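Local structure of Non-structural protein NS2 (Bluetongue virus, 1UTY) at residues L58-P63 with L77-H82; K95-S100 with M125-P130. The protein binds single-stranded RNA as a non-structural phosphoprotein of the virus, this chain being its RNA-binding domain. All blocks are in the same frame, centred on the assembly; numbering follows the deposited sequence.

Contact 1 of 2, residues L58-P63 with L77-H82; sequences LNVPGP and LMLTPH
In the apolar core of the NS2 RNA-binding domain, strand 56-59 and the loop behind it face strand 73-79 across the interior of a strongly curved mixed sheet; no hydrogen bond joins the two segments. L58 and L77 meet tip to tip, CD2 of L58 lying 4.0 Å from CD1 of L77. L58 reaches that far because its CG stands anti to the backbone N (chi1 -178°). L79 comes in from the other strand with CG anti to its carbonyl carbon, and its CD1 lies 4.2 Å from CD2 of L58; the same methyl also lies 4.2 Å from CG2 of V60, the two side chains crossing obliquely. One branch of L79 thus touches two partners two residues apart. I12 and V14 of strand 10-15 and Y66 of strand 64-70 add to this apolar cluster. Toward the surface the chains close in: CA of P63 sits 3.1 Å from the carbonyl O of L79, and CB of P63 packs 4.0 Å from CD of P81. T80 OG1 accepts from H82 N (3.1 Å), forming an ST turn. Such packing between strands not adjacent in the sheet is how a curved sheet closes over its apolar core.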
loop_
_atom_site.group_PDB
_atom_site.type_symbol
_atom_site.label_atom_id
_atom_site.label_comp_id
_atom_site.label_asym_id
_atom_site.label_seq_id
_atom_site.Cartn_x
_atom_site.Cartn_y
_atom_site.Cartn_z
ATOM N N LEU A 58 6.235 -13.147 -1.504
ATOM C CA LEU A 58 5.048 -12.588 -2.087
ATOM C C LEU A 58 4.099 -13.740 -2.410
ATOM O O LEU A 58 4.224 -14.414 -3.439
ATOM C CB LEU A 58 5.410 -11.782 -3.334
ATOM C CG LEU A 58 4.259 -11.076 -4.060
ATOM C CD1 LEU A 58 3.413 -10.237 -3.065
ATOM C CD2 LEU A 58 4.807 -10.230 -5.223
ATOM N N ASN A 59 3.183 -13.979 -1.480
ATOM C CA ASN A 59 2.129 -14.966 -1.620
ATOM C C ASN A 59 1.015 -14.296 -2.423
ATOM O O ASN A 59 0.406 -13.315 -1.959
ATOM C CB ASN A 59 1.671 -15.365 -0.219
ATOM C CG ASN A 59 0.563 -16.438 -0.202
ATOM O OD1 ASN A 59 -0.023 -16.775 -1.213
ATOM N ND2 ASN A 59 0.263 -16.940 0.987
ATOM N N VAL A 60 0.782 -14.769 -3.649
ATOM C CA VAL A 60 -0.341 -14.256 -4.449
ATOM C C VAL A 60 -1.291 -15.370 -4.878
ATOM O O VAL A 60 -0.880 -16.521 -4.937
ATOM C CB VAL A 60 0.112 -13.397 -5.687
ATOM C CG1 VAL A 60 1.052 -12.281 -5.261
ATOM C CG2 VAL A 60 0.729 -14.241 -6.772
ATOM N N PRO A 61 -2.554 -15.035 -5.155
ATOM C CA PRO A 61 -3.539 -16.025 -5.628
ATOM C C PRO A 61 -3.670 -16.132 -7.165
ATOM O O PRO A 61 -4.388 -17.022 -7.644
ATOM C CB PRO A 61 -4.845 -15.491 -5.040
ATOM C CG PRO A 61 -4.658 -13.967 -5.151
ATOM C CD PRO A 61 -3.168 -13.703 -4.984
ATOM N N GLY A 62 -2.992 -15.257 -7.907
ATOM C CA GLY A 62 -3.076 -15.205 -9.357
ATOM C C GLY A 62 -2.483 -13.912 -9.918
ATOM O O GLY A 62 -1.815 -13.147 -9.193
ATOM N N PRO A 63 -2.746 -13.633 -11.193
ATOM C CA PRO A 63 -2.153 -12.461 -11.854
ATOM C C PRO A 63 -2.658 -11.152 -11.245
ATOM O O PRO A 63 -3.732 -11.124 -10.641
ATOM C CB PRO A 63 -2.585 -12.595 -13.324
ATOM C CG PRO A 63 -3.669 -13.617 -13.360
ATOM C CD PRO A 63 -3.660 -14.379 -12.070
ATOM N N LEU A 77 5.436 -4.831 -8.987
ATOM C CA LEU A 77 5.505 -6.024 -9.817
ATOM C C LEU A 77 4.228 -6.238 -10.619
ATOM O O LEU A 77 3.108 -6.165 -10.081
ATOM C CB LEU A 77 5.785 -7.260 -8.971
ATOM C CG LEU A 77 7.005 -7.263 -8.061
ATOM C CD1 LEU A 77 6.570 -6.956 -6.604
ATOM C CD2 LEU A 77 7.713 -8.606 -8.163
ATOM N N MET A 78 4.413 -6.491 -11.908
ATOM C CA MET A 78 3.340 -6.985 -12.754
ATOM C C MET A 78 3.511 -8.483 -12.949
ATOM O O MET A 78 4.464 -8.930 -13.594
ATOM C CB MET A 78 3.354 -6.278 -14.103
ATOM C CG MET A 78 3.054 -4.799 -14.046
ATOM S SD MET A 78 1.456 -4.438 -13.283
ATOM C CE MET A 78 1.404 -2.721 -13.585
ATOM N N LEU A 79 2.606 -9.264 -12.373
ATOM C CA LEU A 79 2.648 -10.717 -12.562
ATOM C C LEU A 79 1.504 -11.127 -13.446
ATOM O O LEU A 79 0.338 -11.033 -13.034
ATOM C CB LEU A 79 2.586 -11.462 -11.219
ATOM C CG LEU A 79 3.562 -10.983 -10.136
ATOM C CD1 LEU A 79 3.361 -11.779 -8.852
ATOM C CD2 LEU A 79 5.057 -11.036 -10.623
ATOM N N THR A 80 1.814 -11.552 -14.667
ATOM C CA THR A 80 0.767 -11.999 -15.565
ATOM C C THR A 80 0.887 -13.492 -15.780
ATOM O O THR A 80 1.839 -14.099 -15.279
ATOM C CB THR A 80 0.782 -11.228 -16.925
ATOM O OG1 THR A 80 1.899 -11.650 -17.706
ATOM C CG2 THR A 80 0.994 -9.726 -16.705
ATOM N N PRO A 81 -0.070 -14.085 -16.510
ATOM C CA PRO A 81 0.048 -15.486 -16.925
ATOM C C PRO A 81 1.203 -15.662 -17.901
ATOM O O PRO A 81 1.731 -16.763 -18.028
ATOM C CB PRO A 81 -1.288 -15.774 -17.643
ATOM C CG PRO A 81 -2.204 -14.649 -17.294
ATOM C CD PRO A 81 -1.323 -13.469 -16.991
ATOM N N HIS A 82 1.602 -14.589 -18.579
ATOM C CA HIS A 82 2.616 -14.715 -19.629
ATOM C C HIS A 82 3.884 -13.892 -19.402
ATOM O O HIS A 82 4.697 -13.782 -20.297
ATOM C CB HIS A 82 2.006 -14.350 -20.988
ATOM C CG HIS A 82 0.828 -15.194 -21.367
ATOM N ND1 HIS A 82 0.909 -16.565 -21.509
ATOM C CD2 HIS A 82 -0.462 -14.863 -21.616
ATOM C CE1 HIS A 82 -0.279 -17.040 -21.840
ATOM N NE2 HIS A 82 -1.128 -16.028 -21.911
#

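Contact 2 of 2, residues K95-S100 with M125-P130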
loop_
_atom_site.group_PDB
_atom_site.type_symbol
_atom_site.label_atom_id
_atom_site.label_comp_id
_atom_site.label_asym_id
_atom_site.label_seq_id
_atom_site.Cartn_x
_atom_site.Cartn_y
_atom_site.Cartn_z
ATOM N N LYS A 95 -1.790 1.355 -11.723
ATOM C CA LYS A 95 -2.324 1.054 -10.393
ATOM C C LYS A 95 -1.664 -0.234 -9.874
ATOM O O LYS A 95 -1.341 -1.130 -10.663
ATOM C CB LYS A 95 -3.838 0.749 -10.462
ATOM C CG LYS A 95 -4.778 1.894 -10.794
ATOM C CD LYS A 95 -6.264 1.538 -10.489
ATOM C CE LYS A 95 -7.173 1.934 -11.664
ATOM N NZ LYS A 95 -8.477 2.629 -11.311
ATOM N N PHE A 96 -1.546 -0.344 -8.548
ATOM C CA PHE A 96 -1.107 -1.570 -7.893
ATOM C C PHE A 96 -1.926 -1.849 -6.655
ATOM O O PHE A 96 -2.424 -0.932 -6.010
ATOM C CB PHE A 96 0.350 -1.448 -7.450
ATOM C CG PHE A 96 1.277 -1.193 -8.564
ATOM C CD1 PHE A 96 1.482 0.105 -9.024
ATOM C CD2 PHE A 96 1.914 -2.246 -9.185
ATOM C CE1 PHE A 96 2.318 0.335 -10.091
ATOM C CE2 PHE A 96 2.733 -2.034 -10.235
ATOM C CZ PHE A 96 2.946 -0.746 -10.709
ATOM N N GLU A 97 -2.020 -3.122 -6.302
ATOM C CA GLU A 97 -2.437 -3.489 -4.964
ATOM C C GLU A 97 -1.279 -3.236 -3.992
ATOM O O GLU A 97 -0.245 -3.901 -4.065
ATOM C CB GLU A 97 -2.852 -4.951 -4.923
ATOM C CG GLU A 97 -3.293 -5.398 -3.541
ATOM C CD GLU A 97 -3.646 -6.863 -3.475
ATOM O OE1 GLU A 97 -3.867 -7.493 -4.536
ATOM O OE2 GLU A 97 -3.707 -7.390 -2.346
ATOM N N GLY A 98 -1.459 -2.267 -3.096
ATOM C CA GLY A 98 -0.539 -2.032 -1.996
ATOM C C GLY A 98 -0.488 -3.221 -1.049
ATOM O O GLY A 98 -1.421 -3.512 -0.329
ATOM N N VAL A 99 0.622 -3.935 -1.079
ATOM C CA VAL A 99 0.789 -5.115 -0.260
ATOM C C VAL A 99 1.658 -4.699 0.917
ATOM O O VAL A 99 2.689 -4.026 0.735
ATOM C CB VAL A 99 1.474 -6.251 -1.066
ATOM C CG1 VAL A 99 1.715 -7.474 -0.199
ATOM C CG2 VAL A 99 0.642 -6.614 -2.301
ATOM N N SER A 100 1.223 -5.080 2.112
ATOM C CA SER A 100 1.980 -4.843 3.334
ATOM C C SER A 100 3.034 -5.929 3.637
ATOM O O SER A 100 2.910 -7.098 3.233
ATOM C CB SER A 100 1.023 -4.733 4.528
ATOM O OG SER A 100 0.363 -3.478 4.542
ATOM N N MET A 125 -3.933 -9.934 -2.566
ATOM C CA MET A 125 -5.262 -10.492 -2.751
ATOM C C MET A 125 -5.642 -10.602 -4.240
ATOM O O MET A 125 -6.623 -11.257 -4.575
ATOM C CB MET A 125 -6.300 -9.676 -1.959
ATOM C CG MET A 125 -6.193 -9.828 -0.408
ATOM S SD MET A 125 -6.198 -11.562 0.232
ATOM C CE MET A 125 -7.927 -12.048 -0.095
ATOM N N GLY A 126 -4.862 -9.982 -5.118
ATOM C CA GLY A 126 -5.087 -10.093 -6.545
ATOM C C GLY A 126 -6.277 -9.312 -7.074
ATOM O O GLY A 126 -6.937 -9.757 -8.014
ATOM N N ILE A 127 -6.533 -8.141 -6.493
ATOM C CA ILE A 127 -7.670 -7.291 -6.860
ATOM C C ILE A 127 -7.342 -6.133 -7.824
ATOM O O ILE A 127 -8.245 -5.394 -8.226
ATOM C CB ILE A 127 -8.339 -6.720 -5.574
ATOM C CG1 ILE A 127 -7.371 -5.800 -4.814
ATOM C CG2 ILE A 127 -8.878 -7.866 -4.667
ATOM C CD1 ILE A 127 -8.061 -4.995 -3.712
ATOM N N VAL A 128 -6.064 -5.933 -8.158
ATOM C CA VAL A 128 -5.707 -4.976 -9.202
ATOM C C VAL A 128 -5.063 -5.745 -10.354
ATOM O O VAL A 128 -4.028 -6.407 -10.176
ATOM C CB VAL A 128 -4.752 -3.845 -8.707
ATOM C CG1 VAL A 128 -4.387 -2.898 -9.860
ATOM C CG2 VAL A 128 -5.360 -3.052 -7.531
ATOM N N GLN A 129 -5.684 -5.654 -11.524
ATOM C CA GLN A 129 -5.195 -6.311 -12.715
ATOM C C GLN A 129 -3.913 -5.638 -13.172
ATOM O O GLN A 129 -3.708 -4.443 -12.903
ATOM C CB GLN A 129 -6.235 -6.245 -13.835
ATOM C CG GLN A 129 -7.491 -7.071 -13.591
ATOM C CD GLN A 129 -8.596 -6.697 -14.559
ATOM O OE1 GLN A 129 -9.617 -6.112 -14.160
ATOM N NE2 GLN A 129 -8.395 -7.013 -15.832
ATOM N N PRO A 130 -3.052 -6.397 -13.856
ATOM C CA PRO A 130 -1.815 -5.849 -14.392
ATOM C C PRO A 130 -2.129 -4.808 -15.471
ATOM O O PRO A 130 -3.132 -4.932 -16.180
ATOM C CB PRO A 130 -1.149 -7.072 -15.026
ATOM C CG PRO A 130 -1.793 -8.253 -14.343
ATOM C CD PRO A 130 -3.201 -7.828 -14.184
HETATM O O HOH W 1 -2.002 -2.294 -13.102
HETATM O O HOH W 2 -3.524 -7.062 -7.216
#
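Hydrogen bonds to one carboxylate dominate this contact, in which E97, at the start of strand 97-110, reaches into the turn at M125-I127. Its CG is anti to the backbone N (chi1 180°) and the chain stays extended beyond CG, so the carboxylate meets the turn end-on. OE2 takes the N-H of M125 at 2.6 Å in a nearly straight bond (164°), and OE1 takes that of G126 at 2.7 Å, more bent at 133°. Both oxygens use their syn lone pairs, and a long, weak bond from I127 N also reaches OE1. Several N-H donors converging on the carboxylate would be expected to favour its charged form. G126 has positive phi, a backbone shape that favours glycine.

Two waters add bridges. One donates to E97 OE1 and accepts from V128 N at 2.9 Å; the other donates to the carbonyl oxygens of K95 and Q129.

The van der Waals packing belongs chiefly to V128. Its CG1 lies 3.7 Å from CB of K95, while CG2 rests 3.6 Å from the backbone N of E97.

The touching parts, 95-97 and 125-128, run in opposite directions. E97 pairs through its backbone with A65 and R67 of strand 64-70; the loop following strand 113-123 lies beside the start of strand 97-110, joined to it by the E97 carboxylate, with A65 against V128.

Contact 1 is partly buried, its leucines and V60 in the core, and contact 2 lies at the surface, yet their centres are only 9 Å apart and both involve strands of one sheet. Their chemistry follows their place: mainly leucine, valine and proline carbons, with no hydrogen bond, join 58-63 to 77-82, whereas a carboxylate, backbone N-H groups and two waters join 95-100 to 125-130, besides the packing of V128. Strand 64-70 borders both, with Y66 touching V60 and L79 in one and E97 in the other. They also meet directly: M78, which does not touch 58-63, sets its CE 3.7 Å from CE2 of F96 and its SD against P130, while P61 CG packs on the carbonyl O of M125.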